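Local coordinates for pyroglutatmate porin OpdO (Pseudomonas aeruginosa, PDB 3SZV), which forms a beta-barrel channel of the OprD family in the bacterial outer membrane and probably passes small carboxylate solutes, at residues I156-T160 against G197-L201; F222-H227 against K238-F243; F129-V134 against R162-L166; E59-E64 against A113-V117. One frame throughout, in Å; residues are numbered along the deposited sequence.

Contact 1. Residues I156-T160 against G197-L201. With C8E ((hydroxyethyloxy)tri(ethyloxy)octane), chain B.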
loop_
_atom_site.group_PDB
_atom_site.type_symbol
_atom_site.label_atom_id
_atom_site.label_comp_id
_atom_site.label_asym_id
_atom_site.label_seq_id
_atom_site.Cartn_x
_atom_site.Cartn_y
_atom_site.Cartn_z
ATOM N N ILE A 156 -4.454 -13.132 21.067
ATOM C CA ILE A 156 -5.829 -13.576 21.245
ATOM C C ILE A 156 -6.309 -14.240 19.961
ATOM O O ILE A 156 -6.069 -13.714 18.867
ATOM C CB ILE A 156 -6.738 -12.378 21.601
ATOM C CG1 ILE A 156 -6.314 -11.791 22.951
ATOM C CG2 ILE A 156 -8.210 -12.792 21.620
ATOM C CD1 ILE A 156 -7.099 -10.571 23.374
ATOM N N ASP A 157 -6.961 -15.393 20.094
ATOM C CA ASP A 157 -7.383 -16.179 18.937
ATOM C C ASP A 157 -8.242 -15.360 17.973
ATOM O O ASP A 157 -9.277 -14.804 18.362
ATOM C CB ASP A 157 -8.129 -17.443 19.375
ATOM C CG ASP A 157 -7.229 -18.439 20.082
ATOM O OD1 ASP A 157 -5.989 -18.282 20.015
ATOM O OD2 ASP A 157 -7.766 -19.387 20.695
ATOM N N GLY A 158 -7.810 -15.303 16.719
ATOM C CA GLY A 158 -8.543 -14.603 15.676
ATOM C C GLY A 158 -8.451 -13.090 15.726
ATOM O O GLY A 158 -9.089 -12.402 14.923
ATOM N N LEU A 159 -7.648 -12.561 16.642
ATOM C CA LEU A 159 -7.560 -11.118 16.834
ATOM C C LEU A 159 -6.152 -10.593 16.609
ATOM O O LEU A 159 -5.193 -11.061 17.240
ATOM C CB LEU A 159 -8.029 -10.732 18.239
ATOM C CG LEU A 159 -7.939 -9.239 18.573
ATOM C CD1 LEU A 159 -8.944 -8.417 17.748
ATOM C CD2 LEU A 159 -8.180 -9.016 20.053
ATOM N N THR A 160 -6.030 -9.638 15.693
ATOM C CA THR A 160 -4.792 -8.916 15.485
ATOM C C THR A 160 -4.970 -7.489 15.958
ATOM O O THR A 160 -5.903 -6.806 15.527
ATOM C CB THR A 160 -4.408 -8.905 14.004
ATOM O OG1 THR A 160 -4.244 -10.256 13.564
ATOM C CG2 THR A 160 -3.108 -8.132 13.772
ATOM N N GLY A 197 -7.896 -2.984 15.475
ATOM C CA GLY A 197 -8.069 -4.411 15.630
ATOM C C GLY A 197 -8.728 -5.018 14.418
ATOM O O GLY A 197 -9.631 -4.407 13.822
ATOM N N ASP A 198 -8.294 -6.228 14.068
ATOM C CA ASP A 198 -8.929 -7.017 13.024
ATOM C C ASP A 198 -9.311 -8.332 13.690
ATOM O O ASP A 198 -8.444 -9.068 14.181
ATOM C CB ASP A 198 -7.961 -7.257 11.866
ATOM C CG ASP A 198 -7.355 -5.972 11.348
ATOM O OD1 ASP A 198 -8.113 -5.100 10.874
ATOM O OD2 ASP A 198 -6.104 -5.851 11.399
ATOM N N TYR A 199 -10.614 -8.598 13.750
ATOM C CA TYR A 199 -11.132 -9.694 14.545
ATOM C C TYR A 199 -11.929 -10.680 13.706
ATOM O O TYR A 199 -12.935 -10.310 13.086
ATOM C CB TYR A 199 -11.997 -9.163 15.700
ATOM C CG TYR A 199 -12.524 -10.290 16.559
ATOM C CD1 TYR A 199 -11.670 -11.284 17.006
ATOM C CD2 TYR A 199 -13.866 -10.384 16.896
ATOM C CE1 TYR A 199 -12.125 -12.337 17.773
ATOM C CE2 TYR A 199 -14.336 -11.445 17.673
ATOM C CZ TYR A 199 -13.454 -12.416 18.106
ATOM O OH TYR A 199 -13.888 -13.480 18.874
ATOM N N ARG A 200 -11.482 -11.933 13.687
ATOM C CA ARG A 200 -12.221 -12.980 13.000
ATOM C C ARG A 200 -13.398 -13.440 13.864
ATOM O O ARG A 200 -13.234 -14.247 14.780
ATOM C CB ARG A 200 -11.283 -14.135 12.635
ATOM C CG ARG A 200 -10.083 -13.655 11.817
ATOM C CD ARG A 200 -9.210 -14.807 11.372
ATOM N NE ARG A 200 -9.908 -15.648 10.406
ATOM C CZ ARG A 200 -9.410 -16.772 9.905
ATOM N NH1 ARG A 200 -8.212 -17.194 10.292
ATOM N NH2 ARG A 200 -10.114 -17.472 9.028
ATOM N N LEU A 201 -14.572 -12.878 13.585
ATOM C CA LEU A 201 -15.798 -13.231 14.315
ATOM C C LEU A 201 -16.158 -14.685 14.072
ATOM O O LEU A 201 -16.681 -15.362 14.955
ATOM C CB LEU A 201 -16.953 -12.342 13.857
ATOM C CG LEU A 201 -16.740 -10.828 13.882
ATOM C CD1 LEU A 201 -18.011 -10.113 13.457
ATOM C CD2 LEU A 201 -16.326 -10.386 15.266
HETATM C C3 C8E B . -7.346 4.563 19.325
HETATM C C4 C8E B . -7.847 3.275 19.969
HETATM C C5 C8E B . -8.727 2.483 19.010
HETATM C C6 C8E B . -8.966 1.073 19.534
HETATM C C7 C8E B . -8.919 0.062 18.401
HETATM C C8 C8E B . -10.249 -0.657 18.226
HETATM O O9 C8E B . -10.077 -2.020 18.537
HETATM C C10 C8E B . -11.278 -2.748 18.417
HETATM C C11 C8E B . -11.059 -3.780 17.315
HETATM O O12 C8E B . -11.928 -4.882 17.454
HETATM C C13 C8E B . -12.207 -5.477 16.204
HETATM C C14 C8E B . -13.709 -5.624 16.008
HETATM O O15 C8E B . -14.163 -4.479 15.332
HETATM C C16 C8E B . -15.468 -4.089 15.689
HETATM C C17 C8E B . -16.024 -3.302 14.509
HETATM O O18 C8E B . -16.833 -4.115 13.691
HETATM C C19 C8E B . -17.596 -3.322 12.810
HETATM C C20 C8E B . -17.893 -4.074 11.520
HETATM O O21 C8E B . -19.039 -3.499 10.931
HETATM O O HOH W 1 -11.158 -14.815 20.151
HETATM O O HOH W 2 -7.068 -11.205 12.742
#
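Leu-159 and Tyr-199 face each other as a non-hydrogen-bonded antiparallel pair, and their side chains, on the same face of the sheet, cross at about a right angle. Both carry CG anti to the backbone N (chi1 178° and -179°), which lays the leucine branch CD1 against Tyr-199 CB at 3.8 Å and leaves the ring to run on toward the turn at 156-159. There the carbonyl Asp-157 O lies in the ring plane, at the edge, 3.8 Å from CE1. A water bridges these ends, donating to Asp-157 O and making a long bond with Tyr-199 OH. Gly-158, with its positive phi of 75°, suits the third position of this type II turn, and its carbonyl O takes an almost straight bond from Arg-200 N at 2.7 Å. Beyond it, Thr-160 and Asp-198 form a hydrogen-bonded pair, with side chains on the other face; a second water spans Thr-160 OG1 and Asp-198 O. The detergent C8E lies along the leucine-tyrosine face, its C11 only 3.5 Å from Gly-197 CA, as expected of a lipid-facing surface. On the far face Asp-198 makes a salt bridge to Arg-162 and hydrogen bonds to Ser-208 and His-210. The contact thus starts the pairing of strands 159-170 and 186-200 beside the turn, with strand 149-156 flanking the first and strand 205-214 the second.

Contact 2. Residues F222-H227 against K238-F243. With C8E ((hydroxyethyloxy)tri(ethyloxy)octane), chain H.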
loop_
_atom_site.group_PDB
_atom_site.type_symbol
_atom_site.label_atom_id
_atom_site.label_comp_id
_atom_site.label_asym_id
_atom_site.label_seq_id
_atom_site.Cartn_x
_atom_site.Cartn_y
_atom_site.Cartn_z
ATOM N N PHE A 222 -11.893 4.151 10.897
ATOM C CA PHE A 222 -12.275 3.210 9.842
ATOM C C PHE A 222 -12.936 1.991 10.462
ATOM O O PHE A 222 -12.433 1.423 11.438
ATOM C CB PHE A 222 -11.024 2.764 9.062
ATOM C CG PHE A 222 -11.238 1.550 8.171
ATOM C CD1 PHE A 222 -11.570 1.710 6.838
ATOM C CD2 PHE A 222 -11.125 0.259 8.678
ATOM C CE1 PHE A 222 -11.777 0.599 6.016
ATOM C CE2 PHE A 222 -11.320 -0.854 7.866
ATOM C CZ PHE A 222 -11.645 -0.680 6.533
ATOM N N ALA A 223 -14.072 1.592 9.904
ATOM C CA ALA A 223 -14.679 0.312 10.246
ATOM C C ALA A 223 -14.793 -0.505 8.975
ATOM O O ALA A 223 -15.112 0.027 7.914
ATOM C CB ALA A 223 -16.053 0.515 10.884
ATOM N N GLY A 224 -14.536 -1.802 9.075
ATOM C CA GLY A 224 -14.613 -2.666 7.915
ATOM C C GLY A 224 -15.176 -4.027 8.262
ATOM O O GLY A 224 -15.064 -4.491 9.395
ATOM N N LEU A 225 -15.812 -4.658 7.282
ATOM C CA LEU A 225 -16.327 -6.006 7.464
ATOM C C LEU A 225 -15.991 -6.735 6.191
ATOM O O LEU A 225 -16.329 -6.267 5.099
ATOM C CB LEU A 225 -17.849 -5.963 7.665
ATOM C CG LEU A 225 -18.527 -7.206 8.238
ATOM C CD1 LEU A 225 -17.936 -7.583 9.594
ATOM C CD2 LEU A 225 -20.037 -6.986 8.354
ATOM N N VAL A 226 -15.309 -7.876 6.309
ATOM C CA VAL A 226 -14.904 -8.632 5.140
ATOM C C VAL A 226 -15.359 -10.075 5.309
ATOM O O VAL A 226 -15.009 -10.743 6.289
ATOM C CB VAL A 226 -13.375 -8.605 4.941
ATOM C CG1 VAL A 226 -12.977 -9.439 3.747
ATOM C CG2 VAL A 226 -12.895 -7.165 4.763
ATOM N N HIS A 227 -16.161 -10.537 4.357
ATOM C CA HIS A 227 -16.673 -11.893 4.367
ATOM C C HIS A 227 -16.095 -12.660 3.202
ATOM O O HIS A 227 -16.128 -12.206 2.058
ATOM C CB HIS A 227 -18.200 -11.899 4.288
ATOM C CG HIS A 227 -18.784 -13.274 4.315
ATOM N ND1 HIS A 227 -19.248 -13.907 3.182
ATOM C CD2 HIS A 227 -18.951 -14.150 5.334
ATOM C CE1 HIS A 227 -19.694 -15.108 3.507
ATOM N NE2 HIS A 227 -19.522 -15.282 4.805
ATOM N N LYS A 238 -15.572 -12.815 -2.227
ATOM C CA LYS A 238 -15.145 -11.973 -1.120
ATOM C C LYS A 238 -15.979 -10.702 -1.155
ATOM O O LYS A 238 -16.109 -10.055 -2.205
ATOM C CB LYS A 238 -13.654 -11.628 -1.253
ATOM C CG LYS A 238 -13.071 -10.851 -0.085
ATOM C CD LYS A 238 -11.603 -10.487 -0.345
ATOM C CE LYS A 238 -11.056 -9.544 0.719
ATOM N NZ LYS A 238 -9.657 -9.092 0.411
ATOM N N SER A 239 -16.546 -10.346 -0.008
ATOM C CA SER A 239 -17.327 -9.118 0.116
ATOM C C SER A 239 -16.622 -8.224 1.113
ATOM O O SER A 239 -16.412 -8.624 2.261
ATOM C CB SER A 239 -18.732 -9.440 0.624
ATOM O OG SER A 239 -19.422 -10.289 -0.272
ATOM N N ASP A 240 -16.263 -7.017 0.682
ATOM C CA ASP A 240 -15.381 -6.130 1.445
ATOM C C ASP A 240 -16.090 -4.781 1.596
ATOM O O ASP A 240 -16.247 -4.045 0.623
ATOM C CB ASP A 240 -14.042 -6.023 0.681
ATOM C CG ASP A 240 -13.002 -5.125 1.355
ATOM O OD1 ASP A 240 -13.344 -4.257 2.178
ATOM O OD2 ASP A 240 -11.811 -5.300 0.999
ATOM N N LEU A 241 -16.551 -4.493 2.811
ATOM C CA LEU A 241 -17.283 -3.257 3.110
ATOM C C LEU A 241 -16.432 -2.343 3.979
ATOM O O LEU A 241 -15.842 -2.788 4.967
ATOM C CB LEU A 241 -18.583 -3.573 3.855
ATOM C CG LEU A 241 -19.517 -4.558 3.169
ATOM C CD1 LEU A 241 -20.767 -4.751 4.027
ATOM C CD2 LEU A 241 -19.873 -4.032 1.785
ATOM N N ARG A 242 -16.410 -1.057 3.637
ATOM C CA ARG A 242 -15.534 -0.091 4.301
ATOM C C ARG A 242 -16.272 1.186 4.610
ATOM O O ARG A 242 -17.040 1.686 3.787
ATOM C CB ARG A 242 -14.340 0.256 3.402
ATOM C CG ARG A 242 -13.521 -0.963 3.003
ATOM C CD ARG A 242 -12.301 -0.587 2.190
ATOM N NE ARG A 242 -11.695 -1.810 1.663
ATOM C CZ ARG A 242 -10.634 -1.831 0.868
ATOM N NH1 ARG A 242 -10.031 -0.695 0.553
ATOM N NH2 ARG A 242 -10.164 -2.982 0.410
ATOM N N PHE A 243 -16.024 1.745 5.782
ATOM C CA PHE A 243 -16.576 3.057 6.085
ATOM C C PHE A 243 -15.610 3.839 6.948
ATOM O O PHE A 243 -15.188 3.354 7.997
ATOM C CB PHE A 243 -17.926 2.954 6.799
ATOM C CG PHE A 243 -18.616 4.283 6.943
ATOM C CD1 PHE A 243 -19.377 4.792 5.907
ATOM C CD2 PHE A 243 -18.460 5.046 8.088
ATOM C CE1 PHE A 243 -20.002 6.027 6.022
ATOM C CE2 PHE A 243 -19.082 6.284 8.209
ATOM C CZ PHE A 243 -19.846 6.770 7.173
HETATM O O12 C8E H . -23.746 4.037 3.727
HETATM C C13 C8E H . -23.067 3.737 4.923
HETATM C C14 C8E H . -22.891 2.227 5.089
HETATM O O15 C8E H . -21.788 1.998 5.941
HETATM C C16 C8E H . -21.136 0.763 5.734
HETATM C C17 C8E H . -21.087 -0.012 7.046
HETATM O O18 C8E H . -20.274 -1.160 6.910
HETATM C C19 C8E H . -18.899 -0.876 7.037
HETATM C C20 C8E H . -18.341 -1.579 8.275
HETATM O O21 C8E H . -19.402 -2.009 9.097
HETATM O O HOH W 3 -18.903 -12.985 0.469
#
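Three hydrogen-bonded pairs, Ala-223 with Phe-243, Leu-225 with Leu-241 and His-227 with Ser-239, each exchange two backbone bonds, and the six together zip the antiparallel strands of this hairpin. His-227 N lies 2.8 Å from Ser-239 O, and the others are similar. Along the second strand Arg-242 grips Asp-240 side-on: NE reaches OD1 at 3.0 Å and NH2 reaches OD2 at 2.9 Å, both meeting the carboxylate from above its plane. The aliphatic part of the arginine packs on the first strand, with CB 3.7 Å from Phe-222 CE1. Phe-222 holds CG anti to the backbone N (chi1 166°), which carries its ring across Gly-224, where no side chain stands in the way. Next along this face, Val-226 divides its methyls, CG2 lying beside Asp-240 OD1 and CG1 touching CE of the extended Lys-238 at 3.6 Å. On the other face Ala-223, Leu-225, Leu-241 and Phe-243 make an apolar surface, and detergent C8E rests there with O15 3.7 Å from Phe-243 CD1. Farther along it, His-227 ND1 and Ser-239 OG share a water. The chemistry is consistent with a barrel wall: an oily outer face, probably turning polar where membrane gives way to water, and an inner one where the charge of Arg-242, also in cation-pi contact with Tyr-295, is probably offset in part by Asp-240.

Contact 3. Residues F129-V134 against R162-L166. With C8E ((hydroxyethyloxy)tri(ethyloxy)octane), chain I.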
loop_
_atom_site.group_PDB
_atom_site.type_symbol
_atom_site.label_atom_id
_atom_site.label_comp_id
_atom_site.label_asym_id
_atom_site.label_seq_id
_atom_site.Cartn_x
_atom_site.Cartn_y
_atom_site.Cartn_z
ATOM N N PHE A 129 4.525 -0.864 5.798
ATOM C CA PHE A 129 3.436 -1.770 6.122
ATOM C C PHE A 129 2.141 -1.220 5.541
ATOM O O PHE A 129 2.095 -0.071 5.060
ATOM C CB PHE A 129 3.327 -1.943 7.651
ATOM C CG PHE A 129 2.945 -0.678 8.378
ATOM C CD1 PHE A 129 3.903 0.272 8.729
ATOM C CD2 PHE A 129 1.624 -0.432 8.718
ATOM C CE1 PHE A 129 3.543 1.446 9.408
ATOM C CE2 PHE A 129 1.252 0.729 9.391
ATOM C CZ PHE A 129 2.203 1.680 9.735
ATOM N N LYS A 130 1.099 -2.043 5.582
ATOM C CA LYS A 130 -0.219 -1.703 5.069
ATOM C C LYS A 130 -1.233 -1.792 6.199
ATOM O O LYS A 130 -1.232 -2.745 6.983
ATOM C CB LYS A 130 -0.646 -2.694 3.976
ATOM C CG LYS A 130 0.369 -2.955 2.872
ATOM C CD LYS A 130 0.563 -1.757 1.972
ATOM C CE LYS A 130 1.475 -2.157 0.803
ATOM N NZ LYS A 130 1.588 -1.089 -0.240
ATOM N N SER A 131 -2.106 -0.801 6.281
ATOM C CA SER A 131 -3.206 -0.810 7.244
ATOM C C SER A 131 -4.277 0.138 6.734
ATOM O O SER A 131 -3.989 0.998 5.901
ATOM C CB SER A 131 -2.746 -0.383 8.646
ATOM O OG SER A 131 -2.484 1.011 8.729
ATOM N N PRO A 132 -5.506 0.017 7.237
ATOM C CA PRO A 132 -6.558 0.875 6.686
ATOM C C PRO A 132 -6.218 2.362 6.764
ATOM O O PRO A 132 -6.491 3.082 5.787
ATOM C CB PRO A 132 -7.776 0.519 7.551
ATOM C CG PRO A 132 -7.544 -0.948 7.862
ATOM C CD PRO A 132 -6.056 -1.029 8.132
ATOM N N LEU A 133 -5.648 2.833 7.864
ATOM C CA LEU A 133 -5.442 4.279 8.042
ATOM C C LEU A 133 -4.096 4.783 7.546
ATOM O O LEU A 133 -3.890 5.996 7.463
ATOM C CB LEU A 133 -5.651 4.683 9.505
ATOM C CG LEU A 133 -7.079 4.428 9.996
ATOM C CD1 LEU A 133 -7.164 4.886 11.451
ATOM C CD2 LEU A 133 -8.127 5.168 9.159
ATOM N N VAL A 134 -3.178 3.868 7.247
ATOM C CA VAL A 134 -1.888 4.262 6.683
ATOM C C VAL A 134 -1.231 3.088 5.997
ATOM O O VAL A 134 -1.069 2.016 6.591
ATOM C CB VAL A 134 -0.965 4.882 7.743
ATOM C CG1 VAL A 134 -0.728 3.933 8.923
ATOM C CG2 VAL A 134 0.373 5.247 7.107
ATOM N N ARG A 162 -2.971 -3.832 16.228
ATOM C CA ARG A 162 -1.801 -3.101 15.751
ATOM C C ARG A 162 -1.859 -1.666 16.209
ATOM O O ARG A 162 -2.937 -1.105 16.431
ATOM C CB ARG A 162 -1.705 -3.149 14.231
ATOM C CG ARG A 162 -1.218 -4.491 13.689
ATOM C CD ARG A 162 -1.225 -4.491 12.165
ATOM N NE ARG A 162 -2.589 -4.382 11.655
ATOM C CZ ARG A 162 -2.898 -4.080 10.396
ATOM N NH1 ARG A 162 -1.921 -3.826 9.525
ATOM N NH2 ARG A 162 -4.180 -4.025 10.018
ATOM N N GLY A 163 -0.696 -1.060 16.359
ATOM C CA GLY A 163 -0.641 0.358 16.640
ATOM C C GLY A 163 0.680 0.906 16.163
ATOM O O GLY A 163 1.667 0.173 16.070
ATOM N N ALA A 164 0.707 2.195 15.851
ATOM C CA ALA A 164 1.947 2.819 15.430
ATOM C C ALA A 164 1.996 4.274 15.840
ATOM O O ALA A 164 0.953 4.949 15.956
ATOM C CB ALA A 164 2.120 2.696 13.914
ATOM N N HIS A 165 3.219 4.741 16.065
ATOM C CA HIS A 165 3.532 6.156 16.148
ATOM C C HIS A 165 4.576 6.442 15.081
ATOM O O HIS A 165 5.681 5.900 15.141
ATOM C CB HIS A 165 4.089 6.519 17.520
ATOM C CG HIS A 165 4.632 7.909 17.581
ATOM N ND1 HIS A 165 3.819 9.020 17.643
ATOM C CD2 HIS A 165 5.903 8.372 17.558
ATOM C CE1 HIS A 165 4.568 10.108 17.668
ATOM N NE2 HIS A 165 5.837 9.744 17.617
ATOM N N LEU A 166 4.212 7.280 14.107
ATOM C CA LEU A 166 5.105 7.621 13.004
ATOM C C LEU A 166 5.435 9.091 13.091
ATOM O O LEU A 166 4.564 9.904 13.433
ATOM C CB LEU A 166 4.435 7.361 11.655
ATOM C CG LEU A 166 3.720 6.024 11.457
ATOM C CD1 LEU A 166 3.056 5.954 10.082
ATOM C CD2 LEU A 166 4.680 4.848 11.680
HETATM C C4 C8E I . -11.830 9.917 14.243
HETATM C C5 C8E I . -11.083 9.805 15.568
HETATM C C6 C8E I . -9.652 9.346 15.315
HETATM C C7 C8E I . -8.662 10.010 16.256
HETATM C C8 C8E I . -8.704 9.446 17.669
HETATM O O9 C8E I . -7.395 9.440 18.206
HETATM C C10 C8E I . -6.521 8.557 17.535
HETATM C C11 C8E I . -5.968 7.636 18.613
HETATM O O12 C8E I . -5.137 6.612 18.125
HETATM C C13 C8E I . -4.317 6.140 19.172
HETATM C C14 C8E I . -2.961 5.671 18.662
HETATM O O15 C8E I . -2.320 4.952 19.692
HETATM C C16 C8E I . -0.914 5.047 19.659
HETATM C C17 C8E I . -0.339 3.719 19.163
HETATM O O18 C8E I . 1.068 3.691 19.270
HETATM C C19 C8E I . 1.551 2.516 19.889
HETATM C C20 C8E I . 2.600 1.859 18.997
HETATM O O21 C8E I . 3.868 1.940 19.613
#
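Phe-129, Val-134, Ala-164 and Leu-166 make the apolar centre, where a loop of irregular backbone presses on one face of a strand. Leu-166 splits its fork between the two loop residues: CD2 comes up to the edge of the Phe-129 ring, near its plane and 4.2 Å from CE1, while CD1 meets Val-134 CG2 tip to tip at 4.1 Å. With CG2 anti to the backbone N, the valine methyl is carried forward to the leucine. The small Ala-164 leaves room for the ring's far end, its CB lying 4.3 Å from Phe-129 CZ.

Farther out the contact becomes polar. Ser-131 OG donates to Val-134 O at 2.8 Å, a bond that ties the loop back on itself, and Ser-131 CB lies 3.6 Å from Arg-162 NH1. Pro-132 CD sits near NH2 of the same guanidinium. The arginine chain bends at chi3 (-65°), turning NH1 to Lys-130 O at 2.8 Å. This oxygen lies in the guanidinium plane, and the donor in turn lies in the carbonyl plane, although the angle at hydrogen is only 138°. NH2 has its own partner on strand 186-200, so the arginine joins loop and wall at once.

An inward-folded loop of this kind probably narrows the channel, as in other porins. Around it, Phe-129 and Val-134 also touch strand 186-200, Pro-132 reaches strands 205-214 and 218-230, and detergent C8E lies against the backbone of Gly-163 and Ala-164 in strand 159-170.

Contact 4. Residues E59-E64 against A113-V117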
loop_
_atom_site.group_PDB
_atom_site.type_symbol
_atom_site.label_atom_id
_atom_site.label_comp_id
_atom_site.label_asym_id
_atom_site.label_seq_id
_atom_site.Cartn_x
_atom_site.Cartn_y
_atom_site.Cartn_z
ATOM N N GLU A 59 17.034 -9.365 7.151
ATOM C CA GLU A 59 16.201 -9.595 8.321
ATOM C C GLU A 59 16.939 -10.510 9.284
ATOM O O GLU A 59 17.199 -11.672 8.962
ATOM C CB GLU A 59 14.874 -10.244 7.932
ATOM C CG GLU A 59 13.859 -9.283 7.353
ATOM C CD GLU A 59 12.448 -9.846 7.390
ATOM O OE1 GLU A 59 12.295 -11.087 7.429
ATOM O OE2 GLU A 59 11.492 -9.042 7.395
ATOM N N SER A 60 17.288 -10.003 10.463
ATOM C CA SER A 60 18.034 -10.823 11.413
ATOM C C SER A 60 17.131 -11.851 12.057
ATOM O O SER A 60 15.897 -11.770 11.971
ATOM C CB SER A 60 18.679 -9.977 12.520
ATOM O OG SER A 60 17.720 -9.619 13.512
ATOM N N GLY A 61 17.766 -12.821 12.698
ATOM C CA GLY A 61 17.068 -13.687 13.623
ATOM C C GLY A 61 16.867 -12.932 14.921
ATOM O O GLY A 61 17.132 -11.727 15.001
ATOM N N PHE A 62 16.391 -13.639 15.940
ATOM C CA PHE A 62 16.180 -13.036 17.249
ATOM C C PHE A 62 17.083 -13.688 18.279
ATOM O O PHE A 62 17.338 -14.899 18.233
ATOM C CB PHE A 62 14.729 -13.210 17.699
ATOM C CG PHE A 62 13.745 -12.401 16.906
ATOM C CD1 PHE A 62 13.337 -11.145 17.341
ATOM C CD2 PHE A 62 13.235 -12.891 15.719
ATOM C CE1 PHE A 62 12.418 -10.398 16.595
ATOM C CE2 PHE A 62 12.326 -12.161 14.976
ATOM C CZ PHE A 62 11.917 -10.913 15.414
ATOM N N SER A 63 17.553 -12.895 19.232
ATOM C CA SER A 63 18.261 -13.466 20.375
ATOM C C SER A 63 17.309 -14.338 21.202
ATOM O O SER A 63 16.113 -14.033 21.325
ATOM C CB SER A 63 18.873 -12.357 21.233
ATOM O OG SER A 63 17.882 -11.446 21.675
ATOM N N GLU A 64 17.830 -15.434 21.747
ATOM C CA GLU A 64 17.032 -16.358 22.539
ATOM C C GLU A 64 16.542 -15.698 23.815
ATOM O O GLU A 64 17.206 -14.815 24.362
ATOM C CB GLU A 64 17.864 -17.593 22.895
ATOM C CG GLU A 64 18.205 -18.476 21.710
ATOM C CD GLU A 64 17.055 -19.377 21.309
ATOM O OE1 GLU A 64 17.011 -20.529 21.792
ATOM O OE2 GLU A 64 16.198 -18.935 20.513
ATOM N N ALA A 113 15.189 -1.637 14.540
ATOM C CA ALA A 113 15.357 -2.464 15.722
ATOM C C ALA A 113 14.061 -3.228 15.914
ATOM O O ALA A 113 12.985 -2.716 15.604
ATOM C CB ALA A 113 15.630 -1.601 16.929
ATOM N N LYS A 114 14.152 -4.450 16.410
ATOM C CA LYS A 114 12.947 -5.224 16.676
ATOM C C LYS A 114 13.023 -6.031 17.964
ATOM O O LYS A 114 14.106 -6.423 18.418
ATOM C CB LYS A 114 12.596 -6.139 15.494
ATOM C CG LYS A 114 13.649 -7.179 15.148
ATOM C CD LYS A 114 13.309 -7.863 13.825
ATOM C CE LYS A 114 14.327 -8.947 13.508
ATOM N NZ LYS A 114 14.015 -9.637 12.220
ATOM N N ALA A 115 11.855 -6.284 18.543
ATOM C CA ALA A 115 11.749 -7.109 19.742
ATOM C C ALA A 115 10.496 -7.970 19.651
ATOM O O ALA A 115 9.451 -7.498 19.192
ATOM C CB ALA A 115 11.712 -6.241 20.992
ATOM N N ARG A 116 10.596 -9.225 20.069
ATOM C CA ARG A 116 9.447 -10.121 20.065
ATOM C C ARG A 116 9.221 -10.713 21.446
ATOM O O ARG A 116 10.168 -11.001 22.171
ATOM C CB ARG A 116 9.632 -11.263 19.064
ATOM C CG ARG A 116 10.718 -12.238 19.484
ATOM C CD ARG A 116 10.749 -13.504 18.634
ATOM N NE ARG A 116 11.680 -14.480 19.199
ATOM C CZ ARG A 116 12.115 -15.560 18.560
ATOM N NH1 ARG A 116 11.719 -15.803 17.319
ATOM N NH2 ARG A 116 12.957 -16.390 19.160
ATOM N N VAL A 117 7.957 -10.887 21.811
ATOM C CA VAL A 117 7.611 -11.677 22.981
ATOM C C VAL A 117 6.360 -12.456 22.618
ATOM O O VAL A 117 5.466 -11.914 21.959
ATOM C CB VAL A 117 7.394 -10.796 24.226
ATOM C CG1 VAL A 117 6.192 -9.884 24.046
ATOM C CG2 VAL A 117 7.234 -11.665 25.473
HETATM O O HOH W 4 13.618 -14.923 21.644
#
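Lys-114 NZ is held by two groups, the backbone carbonyl of Ser-60 and the carboxylate of Asp-72, and a lysine long enough to reach both suits this place. The bond from NZ to Ser-60 O is 2.9 Å, with the donor tilted 30° from the carbonyl plane. Ser-60 OG donates to Gly-61 O at 2.6 Å and accepts from Val-71 N, which probably steadies the backbone of 60-61 beside the ammonium group.

The ring of Phe-62 is enclosed between two long side chains. Over one face crosses the extended lysine, CE lying 4.1 Å from the ring centroid; over the opposite face lies Arg-116, CD 3.7 Å from the centroid. Both are CH-pi contacts. Lys-114 and Arg-116, two residues apart on one strand, project on the same side, and placing CG between backbone N and carbonyl carbon directs both chains off the strand to flank the ring. The guanidinium carries on beyond the CG end of the ring, its centre over Phe-62 CB, and lies almost parallel to the ring, the planes 10° apart.

At its far end Arg-116 NH2 donates to a water at 3.0 Å that also lies close to Ser-63 O. Glu-64 OE2 stands 4.3 Å from NH2, too far for a salt bridge but probably a favourable charge. The segment 59-64 follows strand 49-59 and packs against helix 10-21 through Ser-60 and Ser-63; across strand 67-81, which supplies Asp-72 and Val-71, it meets strand 106-117.

In the fold
From the N terminus, contact 4 comes first: 59-64 is brought against 113-117, closing a loop that includes strand 67-81, before any other contact opens. Contacts 3 and 1 then cross, because their segments alternate: 129-134, 156-160, 162-166, 197-201. Contact 3 ties a loop to the inside of strand 159-170, contact 1 pairs that strand with 186-200, and the Arg-162 to Asp-198 salt bridge joins them. Contact 2 closes last, on the hairpin of strands 218-230 and 236-248, and Phe-222 packs on Pro-132 and Leu-133 of contact 3. Contact 4 stands apart, about 20 Å from contact 3 between centres.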